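Local coordinates for protein aminopeptidase N (Francisella tularensis subsp. tularensis, PDB 5DLL) that probably removes N-terminal amino acids, preferably alanine, from intracellular peptides as a zinc-dependent aminopeptidase of the M1 family, at residues M841-K849 / E859-S867. Numbering follows the deposited sequence.
Sequences MKNALEKIK and EIVSKSLES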
loop_
_atom_site.group_PDB
_atom_site.type_symbol
_atom_site.label_atom_id
_atom_site.label_comp_id
_atom_site.label_asym_id
_atom_site.label_seq_id
_atom_site.Cartn_x
_atom_site.Cartn_y
_atom_site.Cartn_z
ATOM N N MET A 841 -0.496 -1.978 -30.717
ATOM C CA MET A 841 -0.087 -1.191 -29.554
ATOM C C MET A 841 1.010 -0.196 -29.922
ATOM O O MET A 841 0.982 0.945 -29.477
ATOM C CB MET A 841 0.411 -2.108 -28.426
ATOM C CG MET A 841 -0.686 -2.871 -27.698
ATOM S SD MET A 841 -0.038 -3.937 -26.394
ATOM C CE MET A 841 -1.499 -4.868 -25.974
ATOM N N LYS A 842 1.982 -0.641 -30.719
ATOM C CA LYS A 842 3.071 0.227 -31.173
ATOM C C LYS A 842 2.556 1.329 -32.092
ATOM O O LYS A 842 2.874 2.496 -31.890
ATOM C CB LYS A 842 4.158 -0.582 -31.885
ATOM C CG LYS A 842 4.904 -1.534 -30.967
ATOM C CD LYS A 842 6.154 -2.103 -31.619
ATOM C CE LYS A 842 7.295 -1.098 -31.620
ATOM N NZ LYS A 842 8.608 -1.756 -31.856
ATOM N N ASN A 843 1.765 0.959 -33.097
ATOM C CA ASN A 843 1.085 1.940 -33.946
ATOM C C ASN A 843 0.459 3.049 -33.108
ATOM O O ASN A 843 0.616 4.229 -33.414
ATOM C CB ASN A 843 -0.017 1.283 -34.779
ATOM C CG ASN A 843 0.521 0.355 -35.848
ATOM O OD1 ASN A 843 1.725 0.269 -36.069
ATOM N ND2 ASN A 843 -0.379 -0.356 -36.517
ATOM N N ALA A 844 -0.241 2.652 -32.049
ATOM C CA ALA A 844 -0.885 3.596 -31.134
ATOM C C ALA A 844 0.122 4.455 -30.373
ATOM O O ALA A 844 -0.117 5.639 -30.166
ATOM C CB ALA A 844 -1.799 2.859 -30.158
ATOM N N LEU A 845 1.232 3.860 -29.944
ATOM C CA LEU A 845 2.308 4.628 -29.315
ATOM C C LEU A 845 2.943 5.608 -30.306
ATOM O O LEU A 845 3.192 6.761 -29.967
ATOM C CB LEU A 845 3.379 3.699 -28.732
ATOM C CG LEU A 845 2.980 2.922 -27.474
ATOM C CD1 LEU A 845 4.098 1.972 -27.065
ATOM C CD2 LEU A 845 2.627 3.862 -26.329
ATOM N N GLU A 846 3.196 5.147 -31.529
ATOM C CA GLU A 846 3.769 6.003 -32.573
ATOM C C GLU A 846 2.793 7.099 -33.023
ATOM O O GLU A 846 3.220 8.167 -33.450
ATOM C CB GLU A 846 4.248 5.165 -33.771
ATOM C CG GLU A 846 5.619 4.530 -33.561
ATOM C CD GLU A 846 5.895 3.353 -34.485
ATOM O OE1 GLU A 846 5.183 3.192 -35.501
ATOM O OE2 GLU A 846 6.833 2.579 -34.195
ATOM N N LYS A 847 1.493 6.831 -32.921
ATOM C CA LYS A 847 0.467 7.828 -33.219
ATOM C C LYS A 847 0.476 8.947 -32.177
ATOM O O LYS A 847 0.293 10.118 -32.510
ATOM C CB LYS A 847 -0.912 7.165 -33.284
ATOM C CG LYS A 847 -1.998 7.987 -33.963
ATOM C CD LYS A 847 -2.859 8.725 -32.955
ATOM C CE LYS A 847 -3.949 9.534 -33.641
ATOM N NZ LYS A 847 -4.925 8.677 -34.364
ATOM N N ILE A 848 0.695 8.583 -30.920
ATOM C CA ILE A 848 0.827 9.557 -29.833
ATOM C C ILE A 848 2.089 10.410 -30.037
ATOM O O ILE A 848 2.039 11.638 -29.967
ATOM C CB ILE A 848 0.860 8.844 -28.452
ATOM C CG1 ILE A 848 -0.507 8.215 -28.140
ATOM C CG2 ILE A 848 1.257 9.806 -27.335
ATOM C CD1 ILE A 848 -0.459 7.080 -27.134
ATOM N N LYS A 849 3.209 9.739 -30.290
ATOM C CA LYS A 849 4.503 10.385 -30.546
ATOM C C LYS A 849 4.445 11.381 -31.720
ATOM O O LYS A 849 5.044 12.457 -31.662
ATOM C CB LYS A 849 5.551 9.292 -30.807
ATOM C CG LYS A 849 6.917 9.746 -31.297
ATOM C CD LYS A 849 7.805 8.535 -31.559
ATOM C CE LYS A 849 8.921 8.830 -32.547
ATOM N NZ LYS A 849 9.889 9.823 -32.013
ATOM N N GLU A 859 8.341 11.870 -24.168
ATOM C CA GLU A 859 9.528 11.199 -23.619
ATOM C C GLU A 859 9.224 9.753 -23.234
ATOM O O GLU A 859 9.929 8.829 -23.639
ATOM C CB GLU A 859 10.049 11.947 -22.381
ATOM C CG GLU A 859 10.446 13.401 -22.623
ATOM C CD GLU A 859 11.941 13.617 -22.749
ATOM O OE1 GLU A 859 12.382 14.086 -23.820
ATOM O OE2 GLU A 859 12.670 13.329 -21.775
ATOM N N ILE A 860 8.164 9.567 -22.454
ATOM C CA ILE A 860 7.793 8.246 -21.946
ATOM C C ILE A 860 7.429 7.296 -23.092
ATOM O O ILE A 860 7.944 6.179 -23.164
ATOM C CB ILE A 860 6.639 8.349 -20.918
ATOM C CG1 ILE A 860 7.134 9.065 -19.655
ATOM C CG2 ILE A 860 6.110 6.970 -20.547
ATOM C CD1 ILE A 860 6.033 9.521 -18.721
ATOM N N VAL A 861 6.554 7.748 -23.986
ATOM C CA VAL A 861 6.146 6.954 -25.150
ATOM C C VAL A 861 7.349 6.570 -26.012
ATOM O O VAL A 861 7.470 5.427 -26.448
ATOM C CB VAL A 861 5.093 7.703 -25.995
ATOM C CG1 VAL A 861 4.956 7.098 -27.383
ATOM C CG2 VAL A 861 3.749 7.686 -25.285
ATOM N N SER A 862 8.236 7.529 -26.254
ATOM C CA SER A 862 9.462 7.263 -27.002
ATOM C C SER A 862 10.280 6.167 -26.328
ATOM O O SER A 862 10.794 5.270 -26.997
ATOM C CB SER A 862 10.300 8.540 -27.135
ATOM O OG SER A 862 9.632 9.511 -27.924
ATOM N N LYS A 863 10.374 6.238 -25.003
ATOM C CA LYS A 863 11.202 5.319 -24.220
ATOM C C LYS A 863 10.761 3.850 -24.324
ATOM O O LYS A 863 11.605 2.962 -24.454
ATOM C CB LYS A 863 11.246 5.752 -22.751
ATOM C CG LYS A 863 12.460 5.233 -22.003
ATOM C CD LYS A 863 12.312 5.420 -20.505
ATOM C CE LYS A 863 13.490 4.814 -19.765
ATOM N NZ LYS A 863 13.241 4.770 -18.299
ATOM N N SER A 864 9.453 3.594 -24.270
ATOM C CA SER A 864 8.941 2.220 -24.404
ATOM C C SER A 864 8.976 1.719 -25.852
ATOM O O SER A 864 9.028 0.516 -26.076
ATOM C CB SER A 864 7.523 2.077 -23.837
ATOM O OG SER A 864 6.539 2.315 -24.824
ATOM N N LEU A 865 8.936 2.627 -26.826
ATOM C CA LEU A 865 9.087 2.243 -28.234
ATOM C C LEU A 865 10.520 1.819 -28.557
ATOM O O LEU A 865 10.730 0.913 -29.368
ATOM C CB LEU A 865 8.656 3.376 -29.175
ATOM C CG LEU A 865 7.148 3.555 -29.391
ATOM C CD1 LEU A 865 6.859 4.861 -30.124
ATOM C CD2 LEU A 865 6.557 2.366 -30.142
ATOM N N GLU A 866 11.496 2.471 -27.929
ATOM C CA GLU A 866 12.912 2.166 -28.174
ATOM C C GLU A 866 13.443 1.033 -27.293
ATOM O O GLU A 866 14.491 0.459 -27.592
ATOM C CB GLU A 866 13.784 3.420 -27.999
ATOM C CG GLU A 866 13.999 3.878 -26.558
ATOM C CD GLU A 866 15.012 5.006 -26.431
ATOM O OE1 GLU A 866 15.327 5.659 -27.451
ATOM O OE2 GLU A 866 15.495 5.243 -25.303
ATOM N N SER A 867 12.729 0.719 -26.213
ATOM C CA SER A 867 13.172 -0.300 -25.259
ATOM C C SER A 867 13.402 -1.659 -25.923
ATOM O O SER A 867 14.331 -2.381 -25.562
ATOM C CB SER A 867 12.152 -0.446 -24.128
ATOM O OG SER A 867 10.901 -0.887 -24.626
ATOM O OXT SER A 867 12.675 -2.069 -26.830
#
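Leu865 fits as a knob into a hole formed by Lys842, Leu845, Glu846 and Lys849. Its two methyls divide the work. Leu865 CD2 lies 3.7 Å from Leu845 CB and also meets the aliphatic part of Lys842, with Lys842 CE at 3.8 Å. Leu865 CD1 meets Glu846 CG at 3.7 Å and reaches Lys849 CD more loosely. Leu845 and Leu865 run past each other in opposite directions, so each lies alongside the other.

The tight part is where Leu865 and Val861 pack on Leu845, with Ile848 adding one contact at the buried side. Val861 places CG1 anti to its backbone N (chi1 164°), and Val861 CG1 lies 4.0 Å from Leu845 CB. The other methyl, Val861 CG2, touches Ile848 CG2 at 3.9 Å, the two side chains crossing at nearly a right angle. Leu845 CD1 also touches Ser864 OG, and the same leucine packs on Leu827 and Trp830. Ile848 also touches Ala806 of helix 800-815.

The other side is looser and more polar. No hydrogen bond joins the two segments. Glu846 is exposed and offers Leu865 mainly its CG. Lys849 is extended up to a bend at its last torsion (chi4 65°), yet Lys849 NZ stays 4.1 Å from Ser862 OG. That hydroxyl is hydrogen-bonded instead to the carbonyl of Phe858, within its own helix. Lys842 makes a cation-pi contact with Trp830, whose NE1 hydrogen-bonds to Ser864 O, an oxygen that Ser867 OG also bonds.

The short helical segments run roughly antiparallel, at 144°, with axes 9.3 Å apart. Helices 835-849 and 855-866 thus form a helical hairpin at the very C-terminus, consistent with the ARM-like helical repeats of the C-terminal domain in M1 aminopeptidases.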